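PDB 4OVK: periplasmic binding protein from Veillonella parvula, which probably captures a solute outside the cell membrane, as a periplasmic solute-binding protein, and delivers it to an ABC transporter. Local coordinates for residues 31-42 with 54-62; 89-97 with 108-118. All coordinates share one frame; numbering follows the deposited sequence.

Contact 1. Residues 31-42 with 54-62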
loop_
_atom_site.group_PDB
_atom_site.type_symbol
_atom_site.label_atom_id
_atom_site.label_comp_id
_atom_site.label_asym_id
_atom_site.label_seq_id
_atom_site.Cartn_x
_atom_site.Cartn_y
_atom_site.Cartn_z
ATOM N N ILE A 31 16.949 18.573 7.424
ATOM C CA ILE A 31 16.664 17.271 8.029
ATOM C C ILE A 31 17.477 16.238 7.288
ATOM O O ILE A 31 17.366 16.116 6.071
ATOM C CB ILE A 31 15.164 16.950 7.978
ATOM C CG1 ILE A 31 14.379 17.957 8.856
ATOM C CG2 ILE A 31 14.875 15.512 8.388
ATOM C CD1 ILE A 31 14.583 17.811 10.359
ATOM N N ASN A 32 18.340 15.542 8.019
ATOM C CA ASN A 32 19.226 14.559 7.419
ATOM C C ASN A 32 19.010 13.136 7.936
ATOM O O ASN A 32 19.485 12.213 7.321
ATOM C CB ASN A 32 20.676 14.987 7.630
ATOM C CG ASN A 32 21.634 14.360 6.629
ATOM O OD1 ASN A 32 21.372 14.324 5.408
ATOM N ND2 ASN A 32 22.779 13.887 7.134
ATOM N N ARG A 33 18.302 12.981 9.057
ATOM C CA ARG A 33 18.112 11.693 9.726
ATOM C C ARG A 33 16.651 11.562 10.163
ATOM O O ARG A 33 16.159 12.333 11.009
ATOM C CB ARG A 33 19.033 11.565 10.937
ATOM C CG ARG A 33 20.516 11.567 10.614
ATOM C CD ARG A 33 21.374 11.551 11.876
ATOM N NE ARG A 33 21.227 10.327 12.665
ATOM C CZ ARG A 33 21.832 9.169 12.400
ATOM N NH1 ARG A 33 22.643 9.044 11.345
ATOM N NH2 ARG A 33 21.619 8.114 13.193
ATOM N N ILE A 34 15.957 10.596 9.565
ATOM C CA ILE A 34 14.553 10.384 9.850
ATOM C C ILE A 34 14.295 8.972 10.323
ATOM O O ILE A 34 14.804 8.008 9.737
ATOM C CB ILE A 34 13.688 10.647 8.615
ATOM C CG1 ILE A 34 13.888 12.085 8.146
ATOM C CG2 ILE A 34 12.228 10.363 8.939
ATOM C CD1 ILE A 34 13.428 12.314 6.723
ATOM N N ALA A 35 13.514 8.856 11.397
ATOM C CA ALA A 35 13.042 7.550 11.869
ATOM C C ALA A 35 11.525 7.463 11.679
ATOM O O ALA A 35 10.811 8.457 11.843
ATOM C CB ALA A 35 13.406 7.319 13.321
ATOM N N ILE A 36 11.041 6.264 11.346
ATOM C CA ILE A 36 9.670 6.095 10.903
ATOM C C ILE A 36 9.003 4.942 11.630
ATOM O O ILE A 36 9.384 3.794 11.462
ATOM C CB ILE A 36 9.619 5.873 9.374
ATOM C CG1 ILE A 36 10.367 6.986 8.651
ATOM C CG2 ILE A 36 8.174 5.781 8.886
ATOM C CD1 ILE A 36 11.019 6.588 7.366
ATOM N N VAL A 37 8.002 5.267 12.452
ATOM C CA VAL A 37 7.243 4.265 13.189
ATOM C C VAL A 37 6.200 3.529 12.321
ATOM O O VAL A 37 6.159 2.295 12.335
ATOM C CB VAL A 37 6.598 4.888 14.451
ATOM C CG1 VAL A 37 5.537 3.967 15.062
ATOM C CG2 VAL A 37 7.690 5.229 15.452
ATOM N N PRO A 38 5.358 4.265 11.564
ATOM C CA PRO A 38 4.306 3.576 10.783
ATOM C C PRO A 38 4.893 2.681 9.696
ATOM O O PRO A 38 5.846 3.067 9.033
ATOM C CB PRO A 38 3.518 4.733 10.165
ATOM C CG PRO A 38 3.759 5.886 11.081
ATOM C CD PRO A 38 5.168 5.723 11.547
ATOM N N ILE A 39 4.320 1.501 9.513
ATOM C CA ILE A 39 4.944 0.486 8.658
ATOM C C ILE A 39 5.026 0.908 7.180
ATOM O O ILE A 39 6.098 0.832 6.585
ATOM C CB ILE A 39 4.276 -0.892 8.821
ATOM C CG1 ILE A 39 4.478 -1.415 10.255
ATOM C CG2 ILE A 39 4.853 -1.880 7.812
ATOM C CD1 ILE A 39 3.576 -2.573 10.620
ATOM N N PRO A 40 3.911 1.358 6.581
ATOM C CA PRO A 40 3.987 1.718 5.149
ATOM C C PRO A 40 4.763 3.003 4.834
ATOM O O PRO A 40 5.109 3.272 3.669
ATOM C CB PRO A 40 2.514 1.901 4.742
ATOM C CG PRO A 40 1.741 2.002 5.996
ATOM C CD PRO A 40 2.538 1.428 7.119
ATOM N N TRP A 41 5.006 3.811 5.857
ATOM C CA TRP A 41 5.583 5.134 5.648
ATOM C C TRP A 41 7.080 5.132 5.365
ATOM O O TRP A 41 7.614 6.161 4.955
ATOM C CB TRP A 41 5.156 6.100 6.785
ATOM C CG TRP A 41 3.717 6.466 6.554
ATOM C CD1 TRP A 41 2.612 5.717 6.876
ATOM C CD2 TRP A 41 3.231 7.603 5.829
ATOM N NE1 TRP A 41 1.473 6.349 6.433
ATOM C CE2 TRP A 41 1.826 7.506 5.788
ATOM C CE3 TRP A 41 3.848 8.714 5.240
ATOM C CZ2 TRP A 41 1.026 8.469 5.168
ATOM C CZ3 TRP A 41 3.046 9.671 4.614
ATOM C CH2 TRP A 41 1.651 9.531 4.578
ATOM N N THR A 42 7.760 3.995 5.546
ATOM C CA THR A 42 9.165 3.901 5.137
ATOM C C THR A 42 9.234 4.005 3.618
ATOM O O THR A 42 9.973 4.811 3.069
ATOM C CB THR A 42 9.847 2.633 5.675
ATOM O OG1 THR A 42 10.083 2.797 7.072
ATOM C CG2 THR A 42 11.187 2.381 4.990
ATOM N N LYS A 54 18.362 9.346 3.814
ATOM C CA LYS A 54 18.118 10.021 5.095
ATOM C C LYS A 54 17.411 9.165 6.141
ATOM O O LYS A 54 17.158 9.630 7.247
ATOM C CB LYS A 54 17.333 11.315 4.860
ATOM C CG LYS A 54 18.088 12.328 4.014
ATOM C CD LYS A 54 17.384 13.669 3.900
ATOM C CE LYS A 54 18.329 14.753 3.376
ATOM N NZ LYS A 54 17.726 16.121 3.424
ATOM N N ILE A 55 17.089 7.911 5.795
ATOM C CA ILE A 55 16.315 7.064 6.671
ATOM C C ILE A 55 17.254 6.376 7.644
ATOM O O ILE A 55 18.200 5.731 7.235
ATOM C CB ILE A 55 15.501 6.023 5.879
ATOM C CG1 ILE A 55 14.534 6.737 4.930
ATOM C CG2 ILE A 55 14.750 5.101 6.838
ATOM C CD1 ILE A 55 13.766 5.812 4.008
ATOM N N VAL A 56 17.011 6.545 8.932
ATOM C CA VAL A 56 17.890 5.948 9.966
ATOM C C VAL A 56 17.178 4.989 10.914
ATOM O O VAL A 56 17.819 4.358 11.743
ATOM C CB VAL A 56 18.614 7.022 10.804
ATOM C CG1 VAL A 56 19.448 7.917 9.892
ATOM C CG2 VAL A 56 17.639 7.843 11.647
ATOM N N GLY A 57 15.860 4.872 10.800
ATOM C CA GLY A 57 15.126 3.912 11.587
ATOM C C GLY A 57 13.792 3.579 10.964
ATOM O O GLY A 57 13.058 4.473 10.534
ATOM N N ILE A 58 13.495 2.284 10.905
ATOM C CA ILE A 58 12.231 1.790 10.374
ATOM C C ILE A 58 11.616 0.703 11.253
ATOM O O ILE A 58 12.280 0.093 12.103
ATOM C CB ILE A 58 12.416 1.260 8.922
ATOM C CG1 ILE A 58 13.182 -0.080 8.882
ATOM C CG2 ILE A 58 13.127 2.304 8.077
ATOM C CD1 ILE A 58 13.328 -0.650 7.469
ATOM N N HIS A 59 10.330 0.466 11.062
ATOM C CA HIS A 59 9.633 -0.556 11.812
ATOM C C HIS A 59 10.131 -1.946 11.354
ATOM O O HIS A 59 10.418 -2.155 10.159
ATOM C CB HIS A 59 8.135 -0.382 11.596
ATOM C CG HIS A 59 7.286 -1.195 12.504
ATOM N ND1 HIS A 59 7.137 -2.559 12.363
ATOM C CD2 HIS A 59 6.493 -0.834 13.540
ATOM C CE1 HIS A 59 6.321 -3.006 13.298
ATOM N NE2 HIS A 59 5.911 -1.978 14.019
ATOM N N PRO A 60 10.276 -2.883 12.290
ATOM C CA PRO A 60 10.797 -4.182 11.873
ATOM C C PRO A 60 9.948 -4.875 10.798
ATOM O O PRO A 60 10.486 -5.598 9.957
ATOM C CB PRO A 60 10.800 -4.994 13.177
ATOM C CG PRO A 60 9.847 -4.292 14.093
ATOM C CD PRO A 60 10.038 -2.843 13.752
ATOM N N SER A 61 8.640 -4.654 10.831
ATOM C CA SER A 61 7.735 -5.152 9.771
ATOM C C SER A 61 7.914 -4.440 8.428
ATOM O O SER A 61 7.703 -5.042 7.375
ATOM C CB SER A 61 6.282 -5.088 10.239
ATOM O OG SER A 61 6.127 -5.892 11.405
ATOM N N ALA A 62 8.321 -3.170 8.457
ATOM C CA ALA A 62 8.745 -2.476 7.253
ATOM C C ALA A 62 10.015 -3.122 6.672
ATOM O O ALA A 62 10.139 -3.254 5.446
ATOM C CB ALA A 62 8.943 -0.979 7.508
HETATM O O HOH W 1 8.530 2.233 9.247
#

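Contact 2. Residues 89-97 with 108-118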
loop_
_atom_site.group_PDB
_atom_site.type_symbol
_atom_site.label_atom_id
_atom_site.label_comp_id
_atom_site.label_asym_id
_atom_site.label_seq_id
_atom_site.Cartn_x
_atom_site.Cartn_y
_atom_site.Cartn_z
ATOM N N ASN A 89 3.747 -3.511 18.580
ATOM C CA ASN A 89 2.631 -2.769 19.130
ATOM C C ASN A 89 2.913 -1.270 19.089
ATOM O O ASN A 89 2.219 -0.479 19.725
ATOM C CB ASN A 89 2.328 -3.284 20.535
ATOM C CG ASN A 89 2.016 -4.775 20.542
ATOM O OD1 ASN A 89 2.496 -5.538 19.683
ATOM N ND2 ASN A 89 1.204 -5.202 21.501
ATOM N N PHE A 90 3.939 -0.893 18.326
ATOM C CA PHE A 90 4.314 0.512 18.080
ATOM C C PHE A 90 4.850 1.231 19.329
ATOM O O PHE A 90 4.927 2.472 19.374
ATOM C CB PHE A 90 3.170 1.288 17.393
ATOM C CG PHE A 90 2.757 0.702 16.071
ATOM C CD1 PHE A 90 3.517 0.926 14.926
ATOM C CD2 PHE A 90 1.618 -0.091 15.967
ATOM C CE1 PHE A 90 3.149 0.375 13.708
ATOM C CE2 PHE A 90 1.244 -0.643 14.749
ATOM C CZ PHE A 90 2.011 -0.408 13.621
ATOM N N ASN A 91 5.265 0.443 20.322
ATOM C CA ASN A 91 5.925 0.982 21.503
ATOM C C ASN A 91 7.356 1.353 21.184
ATOM O O ASN A 91 8.115 0.537 20.686
ATOM C CB ASN A 91 5.908 -0.038 22.633
ATOM C CG ASN A 91 4.508 -0.345 23.101
ATOM O OD1 ASN A 91 3.725 0.562 23.385
ATOM N ND2 ASN A 91 4.179 -1.622 23.175
ATOM N N VAL A 92 7.717 2.587 21.500
ATOM C CA VAL A 92 9.027 3.110 21.166
ATOM C C VAL A 92 10.024 2.847 22.291
ATOM O O VAL A 92 9.726 3.064 23.460
ATOM C CB VAL A 92 8.947 4.620 20.860
ATOM C CG1 VAL A 92 10.334 5.216 20.692
ATOM C CG2 VAL A 92 8.117 4.846 19.604
ATOM N N ASN A 93 11.209 2.376 21.922
ATOM C CA ASN A 93 12.321 2.258 22.851
ATOM C C ASN A 93 13.040 3.613 22.882
ATOM O O ASN A 93 13.839 3.934 21.992
ATOM C CB ASN A 93 13.251 1.128 22.405
ATOM C CG ASN A 93 14.485 0.986 23.283
ATOM O OD1 ASN A 93 14.848 1.877 24.039
ATOM N ND2 ASN A 93 15.147 -0.144 23.155
ATOM N N PHE A 94 12.745 4.410 23.904
ATOM C CA PHE A 94 13.241 5.793 23.947
ATOM C C PHE A 94 14.754 5.879 24.120
ATOM O O PHE A 94 15.375 6.818 23.606
ATOM C CB PHE A 94 12.526 6.596 25.026
ATOM C CG PHE A 94 11.051 6.711 24.806
ATOM C CD1 PHE A 94 10.545 7.566 23.838
ATOM C CD2 PHE A 94 10.166 5.956 25.558
ATOM C CE1 PHE A 94 9.180 7.666 23.627
ATOM C CE2 PHE A 94 8.806 6.055 25.360
ATOM C CZ PHE A 94 8.309 6.907 24.387
ATOM N N GLU A 95 15.349 4.918 24.829
ATOM C CA GLU A 95 16.813 4.860 24.937
ATOM C C GLU A 95 17.458 4.697 23.548
ATOM O O GLU A 95 18.407 5.412 23.204
ATOM C CB GLU A 95 17.256 3.726 25.873
ATOM C CG GLU A 95 18.767 3.516 25.925
ATOM C CD GLU A 95 19.201 2.504 26.972
ATOM O OE1 GLU A 95 18.398 1.608 27.315
ATOM O OE2 GLU A 95 20.356 2.601 27.445
ATOM N N GLU A 96 16.933 3.770 22.756
ATOM C CA GLU A 96 17.478 3.500 21.426
ATOM C C GLU A 96 17.346 4.724 20.486
ATOM O O GLU A 96 18.294 5.066 19.773
ATOM C CB GLU A 96 16.793 2.260 20.821
ATOM C CG GLU A 96 17.363 1.783 19.483
ATOM C CD GLU A 96 18.241 0.551 19.603
ATOM O OE1 GLU A 96 17.888 -0.386 20.362
ATOM O OE2 GLU A 96 19.286 0.509 18.927
ATOM N N VAL A 97 16.189 5.387 20.504
ATOM C CA VAL A 97 15.956 6.558 19.640
ATOM C C VAL A 97 16.882 7.702 20.019
ATOM O O VAL A 97 17.377 8.426 19.159
ATOM C CB VAL A 97 14.495 7.073 19.703
ATOM C CG1 VAL A 97 14.284 8.225 18.719
ATOM C CG2 VAL A 97 13.506 5.957 19.410
ATOM N N TRP A 108 2.290 7.971 14.966
ATOM C CA TRP A 108 0.845 7.990 14.761
ATOM C C TRP A 108 0.161 9.054 15.608
ATOM O O TRP A 108 0.612 9.369 16.720
ATOM C CB TRP A 108 0.238 6.656 15.142
ATOM C CG TRP A 108 0.513 5.522 14.208
ATOM C CD1 TRP A 108 1.152 4.359 14.510
ATOM C CD2 TRP A 108 0.133 5.426 12.832
ATOM N NE1 TRP A 108 1.194 3.543 13.414
ATOM C CE2 TRP A 108 0.582 4.174 12.365
ATOM C CE3 TRP A 108 -0.540 6.275 11.945
ATOM C CZ2 TRP A 108 0.375 3.747 11.056
ATOM C CZ3 TRP A 108 -0.737 5.847 10.631
ATOM C CH2 TRP A 108 -0.284 4.597 10.207
ATOM N N ASP A 109 -0.957 9.561 15.092
ATOM C CA ASP A 109 -1.789 10.539 15.814
ATOM C C ASP A 109 -2.249 10.060 17.191
ATOM O O ASP A 109 -2.400 10.875 18.106
ATOM C CB ASP A 109 -2.994 10.965 14.968
ATOM C CG ASP A 109 -3.870 9.804 14.542
ATOM O OD1 ASP A 109 -3.517 8.628 14.775
ATOM O OD2 ASP A 109 -4.928 10.082 13.951
ATOM N N TYR A 110 -2.441 8.754 17.345
ATOM C CA TYR A 110 -2.862 8.177 18.620
ATOM C C TYR A 110 -1.727 7.951 19.624
ATOM O O TYR A 110 -1.944 7.292 20.640
ATOM C CB TYR A 110 -3.654 6.868 18.401
ATOM C CG TYR A 110 -2.861 5.684 17.858
ATOM C CD1 TYR A 110 -2.120 4.857 18.708
ATOM C CD2 TYR A 110 -2.881 5.373 16.502
ATOM C CE1 TYR A 110 -1.408 3.780 18.220
ATOM C CE2 TYR A 110 -2.173 4.288 16.005
ATOM C CZ TYR A 110 -1.437 3.501 16.870
ATOM O OH TYR A 110 -0.729 2.429 16.389
ATOM N N GLN A 111 -0.547 8.525 19.371
ATOM C CA GLN A 111 0.606 8.399 20.271
ATOM C C GLN A 111 1.081 9.746 20.850
ATOM O O GLN A 111 2.276 10.042 20.818
ATOM C CB GLN A 111 1.778 7.739 19.520
ATOM C CG GLN A 111 1.495 6.340 18.995
ATOM C CD GLN A 111 2.685 5.736 18.275
ATOM O OE1 GLN A 111 3.019 6.116 17.140
ATOM N NE2 GLN A 111 3.328 4.780 18.922
ATOM N N PRO A 112 0.161 10.565 21.399
ATOM C CA PRO A 112 0.599 11.875 21.872
ATOM C C PRO A 112 1.623 11.792 23.014
ATOM O O PRO A 112 2.490 12.660 23.116
ATOM C CB PRO A 112 -0.704 12.537 22.343
ATOM C CG PRO A 112 -1.605 11.401 22.682
ATOM C CD PRO A 112 -1.258 10.318 21.696
ATOM N N GLU A 113 1.536 10.752 23.840
ATOM C CA GLU A 113 2.504 10.554 24.929
ATOM C C GLU A 113 3.919 10.284 24.391
ATOM O O GLU A 113 4.908 10.677 25.020
ATOM C CB GLU A 113 2.045 9.446 25.899
ATOM C CG GLU A 113 2.246 7.996 25.437
ATOM C CD GLU A 113 1.290 7.541 24.333
ATOM O OE1 GLU A 113 0.416 8.328 23.911
ATOM O OE2 GLU A 113 1.412 6.379 23.883
ATOM N N VAL A 114 4.005 9.628 23.228
ATOM C CA VAL A 114 5.285 9.401 22.553
ATOM C C VAL A 114 5.839 10.749 22.069
ATOM O O VAL A 114 7.005 11.061 22.292
ATOM C CB VAL A 114 5.158 8.407 21.374
ATOM C CG1 VAL A 114 6.487 8.256 20.635
ATOM C CG2 VAL A 114 4.660 7.049 21.844
ATOM N N ALA A 115 5.000 11.554 21.416
ATOM C CA ALA A 115 5.404 12.896 20.989
ATOM C C ALA A 115 5.979 13.705 22.149
ATOM O O ALA A 115 7.031 14.324 22.029
ATOM C CB ALA A 115 4.228 13.644 20.393
ATOM N N LYS A 116 5.276 13.695 23.268
ATOM C CA LYS A 116 5.680 14.477 24.434
ATOM C C LYS A 116 7.015 14.006 25.027
ATOM O O LYS A 116 7.872 14.831 25.371
ATOM C CB LYS A 116 4.579 14.433 25.488
ATOM C CG LYS A 116 4.834 15.305 26.709
ATOM C CD LYS A 116 3.663 15.204 27.672
ATOM C CE LYS A 116 3.940 15.926 28.975
ATOM N NZ LYS A 116 2.913 15.590 29.996
ATOM N N LYS A 117 7.190 12.693 25.150
ATOM C CA LYS A 117 8.426 12.148 25.694
ATOM C C LYS A 117 9.579 12.427 24.733
ATOM O O LYS A 117 10.664 12.819 25.166
ATOM C CB LYS A 117 8.314 10.651 25.987
ATOM C CG LYS A 117 9.596 10.003 26.512
ATOM C CD LYS A 117 10.255 10.726 27.699
ATOM C CE LYS A 117 9.467 10.546 28.988
ATOM N NZ LYS A 117 9.822 11.531 30.060
ATOM N N LEU A 118 9.344 12.247 23.435
ATOM C CA LEU A 118 10.387 12.528 22.462
ATOM C C LEU A 118 10.839 13.994 22.559
ATOM O O LEU A 118 12.034 14.272 22.530
ATOM C CB LEU A 118 9.924 12.187 21.042
ATOM C CG LEU A 118 9.891 10.686 20.737
ATOM C CD1 LEU A 118 9.326 10.468 19.335
ATOM C CD2 LEU A 118 11.269 10.061 20.873
#

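Contact 1. Residues 31-42 with 54-62
Ile-34 pairs with Ile-55 and Ala-35 with Gly-57, in the two parallel strands of a beta-alpha-beta unit whose crossover is helix 41-49. Backbone bonds run from Ile-34 N to Lys-54 O and Val-56 N to Ile-34 O (both 2.8 Å), and from Ile-36 N to Gly-57 O. A beta bulge between Ile-34 and Ala-35 shifts the register by one; there Ile-34 O also takes a weak bond from Gly-57 N.

Lys-54 runs over the Asn-32 backbone, crossing that side chain at about a right angle. Extended beyond CG, the chain brings NZ to Ile-31 O (2.7 Å). Arg-33 lays its guanidinium over Val-56, with CG1 under the centre of one face; Leu-100 O and Lys-101 O hold its polar end.

Packing and a capping bond hold His-59. Ile-39 CG1 sits over the His-59 ring in a CH-pi contact, 3.6 Å from its centroid. On the opposite face lies Pro-60 CD. In plane, His-59 ND1 accepts from Ser-61 N (3.0 Å), an N-cap bond that fixes the ring's rotation.

One water donates to Ile-36 O and Pro-38 O, and accepts from His-59 N and from Thr-42 OG1 at 2.7 Å.

Contact 2. Residues 89-97 with 108-118
Phe-90 opens the contact with a T-shaped (edge-to-face) pair, in which the indole edge of Trp-108 points at the phenyl face. The loop and first turn of helix 94-100 here meet the end of strand 104-108 and the start of helix 112-120, in a parallel alpha/beta domain. The ring planes stand at 85°. Trp-108 NE1 lies over the phenyl face, offset toward the rim and 3.7 Å from Phe-90 CE1; this buried N-H has no hydrogen-bond partner in the model. Tyr-110 OH also touches the Phe-90 ring, 3.5 Å from CD2. The carbonyl O of Phe-90 takes a weak bond from Gln-111 NE2 (2.8 Å). OE1 of that amide accepts from Trp-108 N on an in-plane lone pair, a firmer grip than the one at NE2.

Next, Val-92 CG2 packs on Val-114 CG1 at 3.9 Å. Asn-93 caps helix 94-100, its OD1 accepting from Glu-96 N.

Phe-94 then packs against helix 112-120. Lys-117 CG covers the centre of one face in a CH-pi contact, and chain bends carry NZ to a salt bridge with Glu-120. Leu-118 CD2 meets the ring edge in plane, 3.9 Å from Phe-94 CD1, and also touches Val-97 CG1 at 4.1 Å.

Overall arrangement
Contact 1 is complete before the chain reaches contact 2. Their centres are about 13 Å apart. Both belong to the domain built on the parallel sheet with order 55-57, 34-36, 104-108, 125-128. Contact 1 pairs the outermost strand 55-57 with 34-36. Contact 2 lies around strand 104-108, the other neighbour of 34-36. Pro-38 packs on Trp-108, and Phe-90 touches both His-59 and Val-37. The residues after strands 34-36 and 55-57 thus meet the end of strand 104-108 and the loop before helix 94-100. A second sheet of the same strand order fits the two-lobed build of periplasmic binding proteins. Loops at the C-terminal ends of these strands probably border the solute cleft, as in related proteins.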